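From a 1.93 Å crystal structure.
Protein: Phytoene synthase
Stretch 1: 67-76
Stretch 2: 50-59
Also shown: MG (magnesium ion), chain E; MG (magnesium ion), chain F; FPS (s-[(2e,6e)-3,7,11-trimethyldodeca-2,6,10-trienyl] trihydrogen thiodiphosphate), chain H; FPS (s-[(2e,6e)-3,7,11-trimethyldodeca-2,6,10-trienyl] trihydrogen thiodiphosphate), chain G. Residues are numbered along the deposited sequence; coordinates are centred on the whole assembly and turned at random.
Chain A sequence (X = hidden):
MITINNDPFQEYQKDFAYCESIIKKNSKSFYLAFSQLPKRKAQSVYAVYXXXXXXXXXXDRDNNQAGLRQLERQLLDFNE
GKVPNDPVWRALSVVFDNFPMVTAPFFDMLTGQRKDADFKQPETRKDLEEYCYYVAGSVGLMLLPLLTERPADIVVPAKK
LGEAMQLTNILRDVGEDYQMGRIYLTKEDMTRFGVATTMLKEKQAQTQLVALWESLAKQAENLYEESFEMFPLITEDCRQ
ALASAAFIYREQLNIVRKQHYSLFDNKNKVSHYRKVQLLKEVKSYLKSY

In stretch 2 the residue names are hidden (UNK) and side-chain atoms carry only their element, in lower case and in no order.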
# COMPACT_ATOMS: atom_id res chain seq x y z
N GLY A 67 -11.58 18.27 3.56
CA GLY A 67 -11.27 17.66 2.27
C GLY A 67 -11.66 16.19 2.26
O GLY A 67 -12.24 15.69 1.29
N LEU A 68 -11.43 15.52 3.38
CA LEU A 68 -11.68 14.08 3.43
C LEU A 68 -13.18 13.82 3.46
O LEU A 68 -13.65 12.92 2.76
CB LEU A 68 -10.96 13.39 4.59
CG LEU A 68 -10.91 11.86 4.59
CD1 LEU A 68 -10.20 11.32 3.36
CD2 LEU A 68 -10.24 11.33 5.86
N ARG A 69 -13.94 14.71 4.10
CA ARG A 69 -15.40 14.68 4.00
C ARG A 69 -15.98 14.84 2.59
O ARG A 69 -16.98 14.21 2.25
CB ARG A 69 -16.04 15.73 4.92
CG ARG A 69 -16.11 15.29 6.38
CD ARG A 69 -16.92 16.25 7.26
NE ARG A 69 -16.34 17.58 7.35
CZ ARG A 69 -15.43 17.96 8.24
NH1 ARG A 69 -14.98 17.10 9.15
NH2 ARG A 69 -14.98 19.21 8.24
N GLN A 70 -15.47 15.81 1.85
CA GLN A 70 -15.88 15.98 0.46
C GLN A 70 -15.63 14.71 -0.36
O GLN A 70 -16.38 14.39 -1.28
CB GLN A 70 -15.08 17.11 -0.20
CG GLN A 70 -15.41 17.18 -1.68
CD GLN A 70 -14.61 18.22 -2.44
OE1 GLN A 70 -13.52 18.61 -2.02
NE2 GLN A 70 -15.15 18.64 -3.59
N LEU A 71 -14.47 14.10 -0.13
CA LEU A 71 -14.08 12.88 -0.82
C LEU A 71 -15.07 11.78 -0.45
O LEU A 71 -15.48 11.00 -1.31
CB LEU A 71 -12.63 12.49 -0.47
CG LEU A 71 -12.03 11.29 -1.20
CD1 LEU A 71 -12.14 11.53 -2.70
CD2 LEU A 71 -10.57 11.05 -0.83
N GLU A 72 -15.51 11.76 0.80
CA GLU A 72 -16.47 10.73 1.24
C GLU A 72 -17.82 10.95 0.56
O GLU A 72 -18.52 10.00 0.24
CB GLU A 72 -16.67 10.76 2.76
CG GLU A 72 -15.44 10.43 3.62
CD GLU A 72 -15.56 10.90 5.08
OE1 GLU A 72 -16.62 10.70 5.71
OE2 GLU A 72 -14.57 11.45 5.63
N ARG A 73 -18.18 12.21 0.35
CA ARG A 73 -19.46 12.51 -0.28
C ARG A 73 -19.45 12.11 -1.75
O ARG A 73 -20.47 11.68 -2.27
CB ARG A 73 -19.77 14.01 -0.19
CG ARG A 73 -20.97 14.40 -1.05
CD ARG A 73 -21.34 15.88 -0.88
NE ARG A 73 -20.55 16.77 -1.72
CZ ARG A 73 -19.76 17.75 -1.25
NH1 ARG A 73 -19.63 17.94 0.06
NH2 ARG A 73 -19.11 18.54 -2.09
N GLN A 74 -18.32 12.32 -2.41
CA GLN A 74 -18.15 11.89 -3.79
C GLN A 74 -18.25 10.37 -3.94
O GLN A 74 -18.89 9.86 -4.86
CB GLN A 74 -16.81 12.38 -4.31
CG GLN A 74 -16.81 13.87 -4.49
CD GLN A 74 -15.46 14.39 -4.86
OE1 GLN A 74 -14.44 13.79 -4.54
NE2 GLN A 74 -15.43 15.57 -5.48
N LEU A 75 -17.70 9.66 -2.97
CA LEU A 75 -17.71 8.20 -3.01
C LEU A 75 -19.14 7.70 -2.78
O LEU A 75 -19.59 6.75 -3.42
CB LEU A 75 -16.78 7.66 -1.91
CG LEU A 75 -16.79 6.13 -1.74
CD1 LEU A 75 -16.50 5.42 -3.03
CD2 LEU A 75 -15.74 5.80 -0.61
N LEU A 76 -19.87 8.33 -1.85
CA LEU A 76 -21.26 7.96 -1.63
C LEU A 76 -22.05 8.16 -2.92
O LEU A 76 -22.87 7.32 -3.28
CB LEU A 76 -21.92 8.72 -0.48
CG LEU A 76 -21.47 8.33 0.94
CD1 LEU A 76 -21.78 9.45 1.95
CD2 LEU A 76 -22.08 7.00 1.42
N UNK A 50 -4.48 6.91 -7.66
CA UNK A 50 -4.88 8.31 -7.54
C UNK A 50 -5.91 8.54 -6.42
O UNK A 50 -5.87 9.56 -5.73
c UNK A 50 -5.43 8.82 -8.88
N UNK A 51 -6.95 7.72 -6.38
CA UNK A 51 -7.95 7.83 -5.33
C UNK A 51 -7.27 7.66 -3.96
O UNK A 51 -7.45 8.51 -3.08
c UNK A 51 -11.51 6.38 -1.98
c UNK A 51 -10.34 5.63 -2.11
c UNK A 51 -9.06 6.80 -5.51
c UNK A 51 -9.54 5.80 -3.26
c UNK A 51 -9.93 6.64 -4.29
c UNK A 51 -11.93 7.23 -3.01
c UNK A 51 -11.10 7.38 -4.15
N UNK A 52 -6.44 6.63 -3.82
CA UNK A 52 -5.76 6.40 -2.54
C UNK A 52 -4.84 7.56 -2.13
O UNK A 52 -4.76 7.96 -0.96
c UNK A 52 -4.95 5.10 -2.60
s UNK A 52 -5.98 3.62 -2.74
N UNK A 53 -3.99 7.95 -3.07
CA UNK A 53 -3.02 9.03 -2.83
C UNK A 53 -3.73 10.31 -2.40
O UNK A 53 -3.29 11.00 -1.47
c UNK A 53 1.18 8.87 -1.22
n UNK A 53 1.99 7.83 -1.12
c UNK A 53 -2.18 9.26 -4.09
n UNK A 53 0.63 9.15 -2.40
c UNK A 53 -0.25 10.29 -2.66
c UNK A 53 -0.98 10.23 -4.00
n UNK A 53 0.94 9.63 -0.15
N UNK A 54 -4.88 10.59 -3.02
CA UNK A 54 -5.63 11.81 -2.67
C UNK A 54 -6.18 11.74 -1.25
O UNK A 54 -5.98 12.67 -0.45
c UNK A 54 -6.76 12.10 -3.68
c UNK A 54 -7.68 13.21 -3.20
n UNK A 54 -8.43 13.87 -5.47
c UNK A 54 -9.24 14.01 -6.51
n UNK A 54 -8.73 14.35 -7.68
c UNK A 54 -8.87 13.47 -4.14
n UNK A 54 -10.56 13.87 -6.37
N UNK A 55 -6.75 10.59 -0.88
CA UNK A 55 -7.31 10.43 0.46
C UNK A 55 -6.22 10.56 1.51
O UNK A 55 -6.43 11.11 2.59
c UNK A 55 -8.00 9.07 0.60
N UNK A 56 -5.05 10.00 1.22
CA UNK A 56 -3.97 9.95 2.20
C UNK A 56 -3.25 11.30 2.38
O UNK A 56 -2.75 11.62 3.47
o UNK A 56 -0.76 9.46 2.48
o UNK A 56 -1.89 8.09 3.80
c UNK A 56 -2.96 8.89 1.80
c UNK A 56 -1.79 8.81 2.77
N UNK A 57 -3.10 12.03 1.28
CA UNK A 57 -2.39 13.30 1.33
C UNK A 57 -3.26 14.30 2.08
O UNK A 57 -2.76 15.04 2.93
o UNK A 57 -0.67 13.43 -1.90
c UNK A 57 -0.91 13.20 -0.69
o UNK A 57 -0.19 12.48 0.04
c UNK A 57 -2.15 13.81 -0.09
N UNK A 58 -4.56 14.25 1.81
CA UNK A 58 -5.53 15.03 2.58
C UNK A 58 -5.29 15.01 4.09
O UNK A 58 -5.32 16.05 4.76
c UNK A 58 -7.54 15.09 0.98
c UNK A 58 -7.61 16.62 1.00
c UNK A 58 -8.94 14.52 0.75
c UNK A 58 -6.95 14.55 2.27
N UNK A 59 -5.02 13.83 4.63
CA UNK A 59 -4.87 13.69 6.08
C UNK A 59 -3.42 13.88 6.51
O UNK A 59 -3.13 14.79 7.28
c UNK A 59 -5.46 12.37 6.59
c UNK A 59 -5.23 12.20 8.09
c UNK A 59 -6.96 12.37 6.29
c UNK A 59 -7.66 13.68 6.65
MG MG E . -1.05 7.67 5.67
MG MG F . 1.00 9.44 3.85
C1 FPS H . 1.19 4.99 2.26
S1 FPS H . 1.54 4.53 3.93
C2 FPS H . -0.27 5.31 2.12
C3 FPS H . -1.27 4.41 2.18
C4 FPS H . -1.06 2.96 2.49
C5 FPS H . -2.68 4.91 1.96
C6 FPS H . -2.95 5.23 0.49
C7 FPS H . -2.47 4.10 -0.40
C8 FPS H . -1.74 4.33 -1.50
C10 FPS H . -1.27 3.13 -2.28
C9 FPS H . -1.33 5.73 -1.88
C11 FPS H . -2.22 2.73 -3.39
C12 FPS H . -1.36 1.83 -4.27
C13 FPS H . -1.81 1.19 -5.36
C14 FPS H . -3.21 1.30 -5.86
C15 FPS H . -0.85 0.32 -6.11
PA FPS H . 2.10 6.36 4.66
O1A FPS H . 0.96 7.31 4.53
O2A FPS H . 2.47 6.19 6.22
O3A FPS H . 3.51 6.74 3.97
PB FPS H . 3.81 7.88 2.90
O1B FPS H . 4.75 8.83 3.59
O2B FPS H . 2.58 8.63 2.44
O3B FPS H . 4.45 7.19 1.71
C1 FPS G . 2.79 2.56 -0.12
S1 FPS G . 2.09 3.80 -1.14
C2 FPS G . 1.74 1.47 -0.16
C3 FPS G . 1.43 0.67 0.88
C4 FPS G . 2.17 0.78 2.18
C5 FPS G . 0.37 -0.40 0.76
C6 FPS G . -0.33 -0.47 -0.60
C7 FPS G . -1.06 -1.79 -0.70
C8 FPS G . -1.15 -2.47 -1.86
C10 FPS G . -2.02 -3.72 -1.86
C9 FPS G . -0.50 -2.02 -3.14
C11 FPS G . -1.18 -4.91 -2.34
C12 FPS G . -2.05 -6.14 -2.53
C13 FPS G . -2.62 -6.50 -3.71
C14 FPS G . -3.44 -7.77 -3.78
C15 FPS G . -2.43 -5.70 -4.97
PA FPS G . 3.52 5.12 -1.82
O1A FPS G . 3.12 5.73 -3.09
O2A FPS G . 3.42 6.29 -0.71
O3A FPS G . 5.03 4.60 -1.77
PB FPS G . 5.81 4.84 -0.36
O1B FPS G . 6.61 6.11 -0.40
O2B FPS G . 6.60 3.56 -0.20
O3B FPS G . 4.89 4.97 0.83
O HOH W 1 -12.17 14.98 -4.11
O HOH W 2 0.88 11.33 2.99
O HOH W 3 0.16 7.43 7.67
O HOH W 4 -1.61 5.42 5.45
O HOH W 5 -2.93 8.22 6.62
O HOH W 6 2.85 10.13 5.06

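Position 50 has one side-chain carbon; its CB comes no nearer to stretch 1 than 9.5 Å, to Leu-71 CD1: it is Ala-50. Position 51 carries one carbon and then a ring of six carbons with no heteroatom or hydroxyl; the ring meets Leu-71 and Leu-75, both obliquely. This is Phe-51, with CE2 4.3 Å from Leu-71 CD1 and CZ 4.5 Å from Leu-75 CD2.

Position 52 shows one carbon and a sulfur, hence Cys-52. It points away from stretch 1, and its CB lies 3.5 Å from C7 of FPS (chain H). At position 53 three carbons, a nitrogen and a carbon bearing two more nitrogens spell a guanidinium, so this is Arg-53. It is out of reach of stretch 1; its NH1 donates to O2B of FPS (chain H) at 3.2 Å, with an N-H...acceptor angle of 168°.

Position 54 repeats that atom pattern, but its end comes nearer to stretch 1, reaching Leu-71 and Gln-74. This is Arg-54: CD is 4.1 Å from Leu-71 CD1. NH1 stands 4.3 Å from Gln-74 OE1, too far for a direct hydrogen bond; water 1 spans the gap, donating to Gln-74 OE1 at 2.6 Å and weakly accepting from Arg-54 NH1 at 3.0 Å.

Position 55 has a single carbon, CB, 3.5 Å from Leu-71 CD2: Ala-55. Positions 56 and 57 each have two carbons, the second carrying two oxygens, the carboxylates of Asp-56 and Asp-57. Neither touches stretch 1. Asp-56 OD1 binds MG (chain E) at 2.1 Å and its OD2 binds MG (chain F) at 2.2 Å, while Arg-53 NH1 forms salt bridges with Asp-56 OD2 and Asp-57 OD1, each 3.1 Å.

Position 58 has four carbons forked at the second and touches Gly-67 and Leu-71. This is Leu-58; its CD1 lies 3.5 Å from Gly-67 C and 4.1 Å from Leu-71 CD2. A CB modelled on Gly-67 would fall 2.7 Å from Leu-58 CD2, a clash, so the bare glycine leaves room. Position 59 also has four carbons, but forked at the first, one arm two carbons long and packed on Leu-68: Ile-59, with CG1 3.5 Å from Leu-68 CD2.

The helices run nearly antiparallel, at 152°, with axes 9.6 Å apart at closest approach. Leu-71 is the knob, seated among Phe-51, Arg-54, Ala-55 and Leu-58. The contact buries 429 Å², both sides summed; no hydrogen bond crosses directly, and most close contacts are between apolar side chains. Phe-51, Arg-54, Ala-55, Leu-58 and Ile-59 pack against stretch 1, while Cys-52, Arg-53 and Asp-56 address ligand and metal.

Stretch 2, residues 50-59: AFCRRADDLI
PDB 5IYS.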